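Local coordinates for occlusion-derived virus envelope protein E66 (Autographa californica nucleopolyhedrovirus, PDB 3VSN), which cleaves non-sulfated chondroitin as a lyase of the viral envelope and is essential for oral infection of the insect host, at residues F34-K39 with I153-E157; L85-C89 with E146-I151. All coordinates share one frame; numbering follows the deposited sequence.

Interaction 1: residues F34-K39 with I153-E157; sequences FERWFK and IVLNE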
loop_
_atom_site.group_PDB
_atom_site.type_symbol
_atom_site.label_atom_id
_atom_site.label_comp_id
_atom_site.label_asym_id
_atom_site.label_seq_id
_atom_site.Cartn_x
_atom_site.Cartn_y
_atom_site.Cartn_z
ATOM N N PHE A 34 -1.825 -27.752 -17.322
ATOM C CA PHE A 34 -1.066 -26.670 -16.690
ATOM C C PHE A 34 -0.468 -25.728 -17.727
ATOM O O PHE A 34 -0.544 -24.508 -17.576
ATOM C CB PHE A 34 0.041 -27.181 -15.760
ATOM C CG PHE A 34 0.926 -26.081 -15.233
ATOM C CD1 PHE A 34 0.436 -25.169 -14.299
ATOM C CD2 PHE A 34 2.228 -25.922 -15.703
ATOM C CE1 PHE A 34 1.229 -24.137 -13.827
ATOM C CE2 PHE A 34 3.030 -24.894 -15.229
ATOM C CZ PHE A 34 2.527 -23.999 -14.290
ATOM N N GLU A 35 0.125 -26.297 -18.775
ATOM C CA GLU A 35 0.715 -25.492 -19.842
ATOM C C GLU A 35 -0.332 -24.634 -20.549
ATOM O O GLU A 35 -0.056 -23.488 -20.904
ATOM C CB GLU A 35 1.493 -26.366 -20.830
ATOM C CG GLU A 35 2.816 -26.869 -20.263
ATOM C CD GLU A 35 3.585 -27.765 -21.218
ATOM O OE1 GLU A 35 3.113 -27.985 -22.356
ATOM O OE2 GLU A 35 4.669 -28.251 -20.822
ATOM N N ARG A 36 -1.536 -25.181 -20.719
ATOM C CA ARG A 36 -2.660 -24.437 -21.291
ATOM C C ARG A 36 -3.080 -23.271 -20.388
ATOM O O ARG A 36 -3.265 -22.143 -20.856
ATOM C CB ARG A 36 -3.854 -25.372 -21.539
ATOM C CG ARG A 36 -5.006 -24.724 -22.295
ATOM C CD ARG A 36 -6.054 -25.744 -22.729
ATOM N NE ARG A 36 -5.527 -26.679 -23.725
ATOM C CZ ARG A 36 -5.252 -27.960 -23.487
ATOM N NH1 ARG A 36 -5.463 -28.486 -22.285
ATOM N NH2 ARG A 36 -4.767 -28.717 -24.460
ATOM N N TRP A 37 -3.224 -23.560 -19.097
ATOM C CA TRP A 37 -3.582 -22.552 -18.102
ATOM C C TRP A 37 -2.539 -21.462 -18.034
ATOM O O TRP A 37 -2.878 -20.277 -17.959
ATOM C CB TRP A 37 -3.806 -23.218 -16.750
ATOM C CG TRP A 37 -4.005 -22.269 -15.591
ATOM C CD1 TRP A 37 -5.208 -21.765 -15.096
ATOM C CD2 TRP A 37 -2.965 -21.697 -14.727
ATOM N NE1 TRP A 37 -4.983 -20.936 -14.022
ATOM C CE2 TRP A 37 -3.663 -20.850 -13.750
ATOM C CE3 TRP A 37 -1.578 -21.791 -14.671
ATOM C CZ2 TRP A 37 -2.979 -20.142 -12.772
ATOM C CZ3 TRP A 37 -0.899 -21.071 -13.677
ATOM C CH2 TRP A 37 -1.587 -20.268 -12.751
ATOM N N PHE A 38 -1.265 -21.853 -18.092
ATOM C CA PHE A 38 -0.141 -20.910 -18.055
ATOM C C PHE A 38 -0.212 -19.917 -19.216
ATOM O O PHE A 38 -0.101 -18.703 -19.014
ATOM C CB PHE A 38 1.196 -21.672 -18.068
ATOM C CG PHE A 38 2.412 -20.791 -17.940
ATOM C CD1 PHE A 38 2.927 -20.119 -19.047
ATOM C CD2 PHE A 38 3.061 -20.653 -16.715
ATOM C CE1 PHE A 38 4.053 -19.316 -18.934
ATOM C CE2 PHE A 38 4.187 -19.848 -16.597
ATOM C CZ PHE A 38 4.683 -19.180 -17.707
ATOM N N LYS A 39 -0.402 -20.439 -20.426
ATOM C CA LYS A 39 -0.500 -19.612 -21.625
ATOM C C LYS A 39 -1.752 -18.738 -21.627
ATOM O O LYS A 39 -1.699 -17.584 -22.055
ATOM C CB LYS A 39 -0.457 -20.482 -22.879
ATOM C CG LYS A 39 0.897 -21.147 -23.107
ATOM C CD LYS A 39 0.791 -22.289 -24.105
ATOM C CE LYS A 39 0.574 -21.780 -25.517
ATOM N NZ LYS A 39 0.252 -22.911 -26.435
ATOM N N ILE A 153 7.209 -23.234 -21.975
ATOM C CA ILE A 153 5.748 -23.270 -22.082
ATOM C C ILE A 153 5.214 -22.499 -23.293
ATOM O O ILE A 153 4.415 -23.043 -24.058
ATOM C CB ILE A 153 5.040 -22.850 -20.773
ATOM C CG1 ILE A 153 5.474 -23.768 -19.628
ATOM C CG2 ILE A 153 3.522 -22.897 -20.946
ATOM C CD1 ILE A 153 4.972 -23.361 -18.256
ATOM N N VAL A 154 5.649 -21.256 -23.493
ATOM C CA VAL A 154 5.104 -20.477 -24.619
ATOM C C VAL A 154 5.435 -21.082 -25.989
ATOM O O VAL A 154 4.720 -20.842 -26.964
ATOM C CB VAL A 154 5.459 -18.965 -24.577
ATOM C CG1 VAL A 154 5.040 -18.349 -23.247
ATOM C CG2 VAL A 154 6.938 -18.716 -24.868
ATOM N N LEU A 155 6.506 -21.874 -26.045
ATOM C CA LEU A 155 6.920 -22.534 -27.282
ATOM C C LEU A 155 6.409 -23.975 -27.385
ATOM O O LEU A 155 6.855 -24.729 -28.255
ATOM C CB LEU A 155 8.453 -22.505 -27.423
ATOM C CG LEU A 155 9.165 -21.153 -27.554
ATOM C CD1 LEU A 155 10.657 -21.352 -27.786
ATOM C CD2 LEU A 155 8.566 -20.300 -28.666
ATOM N N ASN A 156 5.462 -24.348 -26.520
ATOM C CA ASN A 156 5.033 -25.747 -26.401
ATOM C C ASN A 156 4.363 -26.363 -27.639
ATOM O O ASN A 156 4.249 -27.581 -27.734
ATOM C CB ASN A 156 4.190 -25.982 -25.135
ATOM C CG ASN A 156 2.761 -25.466 -25.257
ATOM O OD1 ASN A 156 2.444 -24.646 -26.121
ATOM N ND2 ASN A 156 1.895 -25.940 -24.373
ATOM N N GLU A 157 3.936 -25.528 -28.581
ATOM C CA GLU A 157 3.332 -26.032 -29.813
ATOM C C GLU A 157 4.256 -25.883 -31.027
ATOM O O GLU A 157 3.846 -26.111 -32.169
ATOM C CB GLU A 157 1.959 -25.394 -30.044
ATOM C CG GLU A 157 0.943 -25.831 -28.996
ATOM C CD GLU A 157 -0.476 -25.411 -29.318
ATOM O OE1 GLU A 157 -0.670 -24.290 -29.835
ATOM O OE2 GLU A 157 -1.399 -26.209 -29.038
#

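Interaction 2: residues L85-C89 with E146-I151; sequences LIGYC and EVFMNI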
loop_
_atom_site.group_PDB
_atom_site.type_symbol
_atom_site.label_atom_id
_atom_site.label_comp_id
_atom_site.label_asym_id
_atom_site.label_seq_id
_atom_site.Cartn_x
_atom_site.Cartn_y
_atom_site.Cartn_z
ATOM N N LEU A 85 14.112 -11.681 -21.954
ATOM C CA LEU A 85 13.645 -12.942 -22.541
ATOM C C LEU A 85 12.222 -13.288 -22.101
ATOM O O LEU A 85 11.391 -13.675 -22.927
ATOM C CB LEU A 85 14.594 -14.099 -22.199
ATOM C CG LEU A 85 15.901 -14.220 -22.985
ATOM C CD1 LEU A 85 16.763 -15.318 -22.385
ATOM C CD2 LEU A 85 15.635 -14.487 -24.461
ATOM N N ILE A 86 11.952 -13.152 -20.803
ATOM C CA ILE A 86 10.606 -13.381 -20.270
ATOM C C ILE A 86 9.612 -12.400 -20.899
ATOM O O ILE A 86 8.521 -12.799 -21.310
ATOM C CB ILE A 86 10.571 -13.320 -18.724
ATOM C CG1 ILE A 86 11.371 -14.490 -18.130
ATOM C CG2 ILE A 86 9.131 -13.340 -18.209
ATOM C CD1 ILE A 86 11.737 -14.322 -16.668
ATOM N N GLY A 87 10.002 -11.130 -20.998
ATOM C CA GLY A 87 9.172 -10.116 -21.659
ATOM C C GLY A 87 8.822 -10.479 -23.096
ATOM O O GLY A 87 7.694 -10.252 -23.550
ATOM N N TYR A 88 9.793 -11.046 -23.813
ATOM C CA TYR A 88 9.575 -11.504 -25.185
ATOM C C TYR A 88 8.667 -12.737 -25.264
ATOM O O TYR A 88 7.917 -12.888 -26.228
ATOM C CB TYR A 88 10.907 -11.769 -25.897
ATOM C CG TYR A 88 11.460 -10.576 -26.659
ATOM C CD1 TYR A 88 12.647 -9.960 -26.264
ATOM C CD2 TYR A 88 10.794 -10.067 -27.777
ATOM C CE1 TYR A 88 13.157 -8.875 -26.961
ATOM C CE2 TYR A 88 11.295 -8.981 -28.479
ATOM C CZ TYR A 88 12.473 -8.390 -28.066
ATOM O OH TYR A 88 12.978 -7.315 -28.761
ATOM N N CYS A 89 8.735 -13.609 -24.255
ATOM C CA CYS A 89 7.806 -14.739 -24.152
ATOM C C CYS A 89 6.365 -14.257 -24.078
ATOM O O CYS A 89 5.487 -14.802 -24.748
ATOM C CB CYS A 89 8.112 -15.603 -22.928
ATOM S SG CYS A 89 9.611 -16.591 -23.077
ATOM N N GLU A 146 12.849 -18.997 -13.999
ATOM C CA GLU A 146 11.650 -18.434 -14.629
ATOM C C GLU A 146 11.797 -18.304 -16.148
ATOM O O GLU A 146 10.816 -18.451 -16.879
ATOM C CB GLU A 146 11.270 -17.092 -13.987
ATOM C CG GLU A 146 10.734 -17.239 -12.567
ATOM C CD GLU A 146 10.600 -15.924 -11.807
ATOM O OE1 GLU A 146 11.141 -14.885 -12.250
ATOM O OE2 GLU A 146 9.949 -15.936 -10.742
ATOM N N VAL A 147 13.019 -18.042 -16.616
ATOM C CA VAL A 147 13.307 -17.986 -18.056
ATOM C C VAL A 147 13.067 -19.351 -18.705
ATOM O O VAL A 147 12.365 -19.447 -19.715
ATOM C CB VAL A 147 14.749 -17.507 -18.343
ATOM C CG1 VAL A 147 15.063 -17.575 -19.831
ATOM C CG2 VAL A 147 14.948 -16.088 -17.835
ATOM N N PHE A 148 13.639 -20.396 -18.107
ATOM C CA PHE A 148 13.445 -21.768 -18.573
ATOM C C PHE A 148 11.961 -22.102 -18.678
ATOM O O PHE A 148 11.503 -22.612 -19.705
ATOM C CB PHE A 148 14.141 -22.763 -17.639
ATOM C CG PHE A 148 15.622 -22.894 -17.878
ATOM C CD1 PHE A 148 16.117 -23.887 -18.722
ATOM C CD2 PHE A 148 16.524 -22.040 -17.252
ATOM C CE1 PHE A 148 17.479 -24.016 -18.944
ATOM C CE2 PHE A 148 17.890 -22.165 -17.469
ATOM C CZ PHE A 148 18.368 -23.158 -18.316
ATOM N N MET A 149 11.216 -21.788 -17.618
ATOM C CA MET A 149 9.791 -22.078 -17.561
ATOM C C MET A 149 8.993 -21.323 -18.630
ATOM O O MET A 149 8.214 -21.930 -19.365
ATOM C CB MET A 149 9.243 -21.781 -16.162
ATOM C CG MET A 149 7.769 -22.107 -16.004
ATOM S SD MET A 149 7.200 -21.808 -14.327
ATOM C CE MET A 149 5.524 -22.412 -14.443
ATOM N N ASN A 150 9.196 -20.007 -18.717
ATOM C CA ASN A 150 8.468 -19.175 -19.677
ATOM C C ASN A 150 8.726 -19.574 -21.134
ATOM O O ASN A 150 7.783 -19.703 -21.917
ATOM C CB ASN A 150 8.767 -17.687 -19.465
ATOM C CG ASN A 150 7.997 -17.095 -18.296
ATOM O OD1 ASN A 150 8.388 -17.238 -17.137
ATOM N ND2 ASN A 150 6.894 -16.419 -18.599
ATOM N N ILE A 151 9.996 -19.783 -21.482
ATOM C CA ILE A 151 10.370 -20.165 -22.849
ATOM C C ILE A 151 9.781 -21.529 -23.222
ATOM O O ILE A 151 9.123 -21.659 -24.256
ATOM C CB ILE A 151 11.906 -20.116 -23.073
ATOM C CG1 ILE A 151 12.395 -18.664 -23.006
ATOM C CG2 ILE A 151 12.277 -20.723 -24.423
ATOM C CD1 ILE A 151 13.891 -18.472 -23.172
#

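Interaction 1: residues F34-K39 with I153-E157
One face of the Phe-38 ring is covered by the CD1 methyl of Ile-153, which stands 3.7 Å from the ring centroid, 15° off the normal, in a CH-pi contact displaced toward the rim. The second branch of the same isoleucine, CG2, reaches ring atom CD1 of Phe-38 at 3.4 Å, so both arms of Ile-153 press on this phenylalanine. Phe-34 meets the tip of Ile-153 obliquely, its CE2 lying 3.9 Å from CD1 of the isoleucine. Phe-38 carries CG anti to the backbone N (chi1 -176°), which brings the ring alongside Ile-153 with its face to CD1. With Glu-35 and Lys-39 the two phenylalanines complete the four-residue hole on helix 29-48 into which Ile-153 fits as a knob.

A polar strip borders this apolar seat. The flat amide of Asn-156 is held at both ends: ND2 gives a nearly straight hydrogen bond (171°) to OE1 of Glu-35 at 3.1 Å, approaching on the anti side and out of the carboxylate plane, while OD1 takes one from NZ of Lys-39 at 2.8 Å, in the carbonyl plane on a lone pair. These two bonds fix the amide's rotation. The carboxylate of Glu-35 is itself positioned by Tyr-201 and Tyr-161, whose hydroxyls both bond its OE2. The Lys-39 chain, bent at chi3, runs past Ile-153 to reach Asn-156; a long salt bridge of 3.8 Å links NZ to OE1 of Glu-157 at the exposed border.

Leu-155 is the first residue of its segment to leave helical phi/psi, and just beyond it Asn-156 points back at helix 29-48. Knob-into-hole packing edged by polar bonds thus joins two helices of the alpha/alpha toroid, the N-terminal helical domain of polysaccharide lyase family 8.

Interaction 2: residues L85-C89 with E146-I151
Two neighbouring helices of the alpha/alpha toroid, 75-93 and 138-154, pack almost parallel in this contact: their short segments run in the same direction at 20°, with axes 9.2 Å apart. Every touching residue is buried, the side chains that meet are mainly aliphatic, and the two segments are held by van der Waals contacts.

At one end, CD1 of Leu-85 touches CG1 of Val-147 at 3.8 Å, the two side chains crossing obliquely. The other methyl of the valine, CG2, receives Ile-86, whose CD1 comes within 3.8 Å. Val-147 therefore offers one branch to each of two successive residues of helix 75-93. This division follows from its chi1 of 175°, which sets CG1 beside the carbonyl carbon and CG2 beside the backbone N. Ile-86 starts from a CB that is not aimed straight at helix 138-154, but its extended CG1-CD1 arm carries the terminal methyl across to CB of Glu-146 at 3.9 Å. Its shorter CG2 branch rests against the side chain of Asn-150.

Glu-146 contributes only its aliphatic root to the interface. Its carboxylate reaches salt bridges with Arg-194 and Lys-49, and the side chain lies about 10 Å from that of Asn-191, an experimentally identified catalytic proton acceptor. On the far flank of helix 138-154, Phe-148 packs on helices 103-119 and 161-175, so this helix is covered by further helical layers.

Leu-85 also comes near the tip of Ile-151, CD1 to CD1, at a looser 4.3 Å. A turn later along helix 75-93, Cys-89 directs its sulfur toward the backbone and side chains of Asn-150 and Ile-151: SG lies 3.9 Å from CB of Asn-150 and 3.5 Å from CG1 of Ile-151.

In the fold
From the N terminus, helix 29-48 comes first and helix 75-93 follows; after helix 103-119 the chain reaches helix 138-154, which serves both contacts. Interaction 2 closes the loop from 75-93 to 138-154, and interaction 1, made at the C-terminal end of the same helix, closes the larger loop back to 29-48. Interaction 2 is thus nested inside interaction 1, their centres about 11 Å apart. Met-149 bridges them by packing on Phe-34 and Phe-38, and Val-154 touches Cys-89. Together they tie three helices of the toroid into one core, on the helical side of the molecule, apart from the beta-sheet region that follows.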